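Local structure of Alpha/beta hydrolase fold protein (Sphaerobacter thermophilus, 3R0V) at residues Thr136-Leu141 against His183-Asp188. The protein is probably a hydrolase of the alpha/beta hydrolase fold, with D-malate bound in its pocket and no established substrate. Numbering follows the deposited sequence.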
loop_
_atom_site.group_PDB
_atom_site.type_symbol
_atom_site.label_atom_id
_atom_site.label_comp_id
_atom_site.label_asym_id
_atom_site.label_seq_id
_atom_site.Cartn_x
_atom_site.Cartn_y
_atom_site.Cartn_z
ATOM N N THR A 136 -3.581 18.163 11.238
ATOM C CA THR A 136 -2.979 19.071 12.199
ATOM C C THR A 136 -2.423 18.307 13.402
ATOM O O THR A 136 -1.310 18.575 13.862
ATOM C CB THR A 136 -4.002 20.126 12.667
ATOM O OG1 THR A 136 -4.482 20.849 11.526
ATOM C CG2 THR A 136 -3.374 21.100 13.659
ATOM N N ARG A 137 -3.194 17.355 13.916
ATOM C CA ARG A 137 -2.765 16.618 15.099
ATOM C C ARG A 137 -1.574 15.710 14.791
ATOM O O ARG A 137 -0.621 15.638 15.567
ATOM C CB ARG A 137 -3.939 15.822 15.682
ATOM C CG ARG A 137 -3.580 14.894 16.821
ATOM C CD ARG A 137 -2.987 15.637 18.014
ATOM N NE ARG A 137 -2.795 14.713 19.124
ATOM C CZ ARG A 137 -2.286 15.061 20.300
ATOM N NH1 ARG A 137 -1.910 16.314 20.513
ATOM N NH2 ARG A 137 -2.148 14.154 21.258
ATOM N N LEU A 138 -1.633 15.012 13.660
ATOM C CA LEU A 138 -0.542 14.153 13.248
ATOM C C LEU A 138 0.751 14.961 13.119
ATOM O O LEU A 138 1.806 14.549 13.603
ATOM C CB LEU A 138 -0.894 13.475 11.927
ATOM C CG LEU A 138 0.205 12.631 11.280
ATOM C CD1 LEU A 138 0.651 11.510 12.201
ATOM C CD2 LEU A 138 -0.283 12.093 9.922
ATOM N N ASP A 139 0.664 16.119 12.466
ATOM C CA ASP A 139 1.830 16.979 12.324
ATOM C C ASP A 139 2.367 17.416 13.680
ATOM O O ASP A 139 3.575 17.463 13.893
ATOM C CB ASP A 139 1.498 18.218 11.488
ATOM C CG ASP A 139 1.482 17.934 9.993
ATOM O OD1 ASP A 139 2.014 16.883 9.564
ATOM O OD2 ASP A 139 0.942 18.781 9.245
ATOM N N ALA A 140 1.461 17.731 14.601
ATOM C CA ALA A 140 1.866 18.201 15.928
ATOM C C ALA A 140 2.612 17.115 16.704
ATOM O O ALA A 140 3.629 17.377 17.357
ATOM C CB ALA A 140 0.661 18.689 16.701
ATOM N N LEU A 141 2.108 15.888 16.612
ATOM C CA LEU A 141 2.753 14.760 17.275
ATOM C C LEU A 141 4.152 14.559 16.712
ATOM O O LEU A 141 5.118 14.384 17.460
ATOM C CB LEU A 141 1.914 13.490 17.096
ATOM C CG LEU A 141 0.592 13.474 17.879
ATOM C CD1 LEU A 141 -0.219 12.272 17.447
ATOM C CD2 LEU A 141 0.842 13.474 19.391
ATOM N N HIS A 183 7.441 9.685 10.152
ATOM C CA HIS A 183 7.423 10.973 9.454
ATOM C C HIS A 183 6.769 10.866 8.060
ATOM O O HIS A 183 6.441 11.888 7.457
ATOM C CB HIS A 183 8.844 11.528 9.307
ATOM C CG HIS A 183 9.760 10.607 8.576
ATOM N ND1 HIS A 183 10.302 9.487 9.166
ATOM C CD2 HIS A 183 10.221 10.627 7.303
ATOM C CE1 HIS A 183 11.055 8.850 8.284
ATOM N NE2 HIS A 183 11.017 9.520 7.144
ATOM N N THR A 184 6.604 9.642 7.535
ATOM C CA THR A 184 5.940 9.467 6.231
ATOM C C THR A 184 4.418 9.301 6.315
ATOM O O THR A 184 3.747 9.191 5.293
ATOM C CB THR A 184 6.533 8.288 5.413
ATOM O OG1 THR A 184 6.281 7.041 6.068
ATOM C CG2 THR A 184 8.039 8.466 5.208
ATOM N N LEU A 185 3.865 9.279 7.523
ATOM C CA LEU A 185 2.418 9.154 7.644
ATOM C C LEU A 185 1.645 10.245 6.883
ATOM O O LEU A 185 0.605 9.954 6.290
ATOM C CB LEU A 185 1.985 9.086 9.113
ATOM C CG LEU A 185 2.273 7.756 9.817
ATOM C CD1 LEU A 185 2.189 7.896 11.341
ATOM C CD2 LEU A 185 1.366 6.635 9.313
ATOM N N PRO A 186 2.143 11.499 6.889
ATOM C CA PRO A 186 1.448 12.507 6.079
ATOM C C PRO A 186 1.485 12.188 4.584
ATOM O O PRO A 186 0.612 12.637 3.853
ATOM C CB PRO A 186 2.216 13.797 6.382
ATOM C CG PRO A 186 2.796 13.567 7.752
ATOM C CD PRO A 186 3.198 12.104 7.716
ATOM N N TYR A 187 2.486 11.442 4.132
ATOM C CA TYR A 187 2.562 11.067 2.721
ATOM C C TYR A 187 1.409 10.138 2.368
ATOM O O TYR A 187 0.749 10.311 1.340
ATOM C CB TYR A 187 3.871 10.348 2.418
ATOM C CG TYR A 187 5.130 11.155 2.627
ATOM C CD1 TYR A 187 5.086 12.489 2.997
ATOM C CD2 TYR A 187 6.373 10.574 2.397
ATOM C CE1 TYR A 187 6.258 13.222 3.164
ATOM C CE2 TYR A 187 7.536 11.289 2.551
ATOM C CZ TYR A 187 7.475 12.612 2.938
ATOM O OH TYR A 187 8.646 13.330 3.090
ATOM N N ASP A 188 1.160 9.148 3.220
ATOM C CA ASP A 188 0.051 8.240 2.971
ATOM C C ASP A 188 -1.294 8.950 3.083
ATOM O O ASP A 188 -2.228 8.634 2.342
ATOM C CB ASP A 188 0.166 7.008 3.855
ATOM C CG ASP A 188 1.243 6.063 3.343
ATOM O OD1 ASP A 188 2.323 5.964 3.948
ATOM O OD2 ASP A 188 1.016 5.459 2.270
#
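Leu-138 reaches from helix 134-143 to the start of helix 185-192 and meets both Leu-185 and Pro-186 there. Its CG stands anti to the backbone N (chi1 174°), which carries the two methyls out toward the second helix. Both methyls border Leu-185 CB. CD1 also lies 4.0 Å from Leu-185 CD1, and the two leucines cross at about a right angle. CD2 sits 3.9 Å from Leu-185 CB and also rests on the proline, 4.0 Å from Pro-186 CG and nearly as near to its ring CD. With an alanine in place of Leu-138 both methyl branches would go, and Leu-185 CB and the Pro-186 ring would probably be left without the methyls that touch them from 136-141. One residue on, Asp-139 folds its carboxylate over toward the same ring: OD1 lies 3.9 Å from Pro-186 CG, a van der Waals touch at the exposed margin of the contact. Pro-186 is thus met by an apolar methyl and a carboxylate oxygen. The interface is small, 151 Å² summed over both sides, and the backbones stay apart, with 7.6 Å between the CA atoms of Leu-138 and Pro-186. Both helices belong to the largely helical region between strands 111-117 and 209-213 of the central sheet, consistent with the cap found in many alpha/beta hydrolases. Helix 147-158 packs against both partners, through Ala-150 on Leu-138 and Phe-154 on Leu-185. Leu-185 also touches Leu-33, and its side chain lies about 4 Å from that of Ala-32 of the malate site, while Asp-188 further along helix 185-192 hydrogen-bonds Ser-96 at that site and forms salt bridges with Arg-57 and Arg-60, joining this helix to the sheet-bearing core.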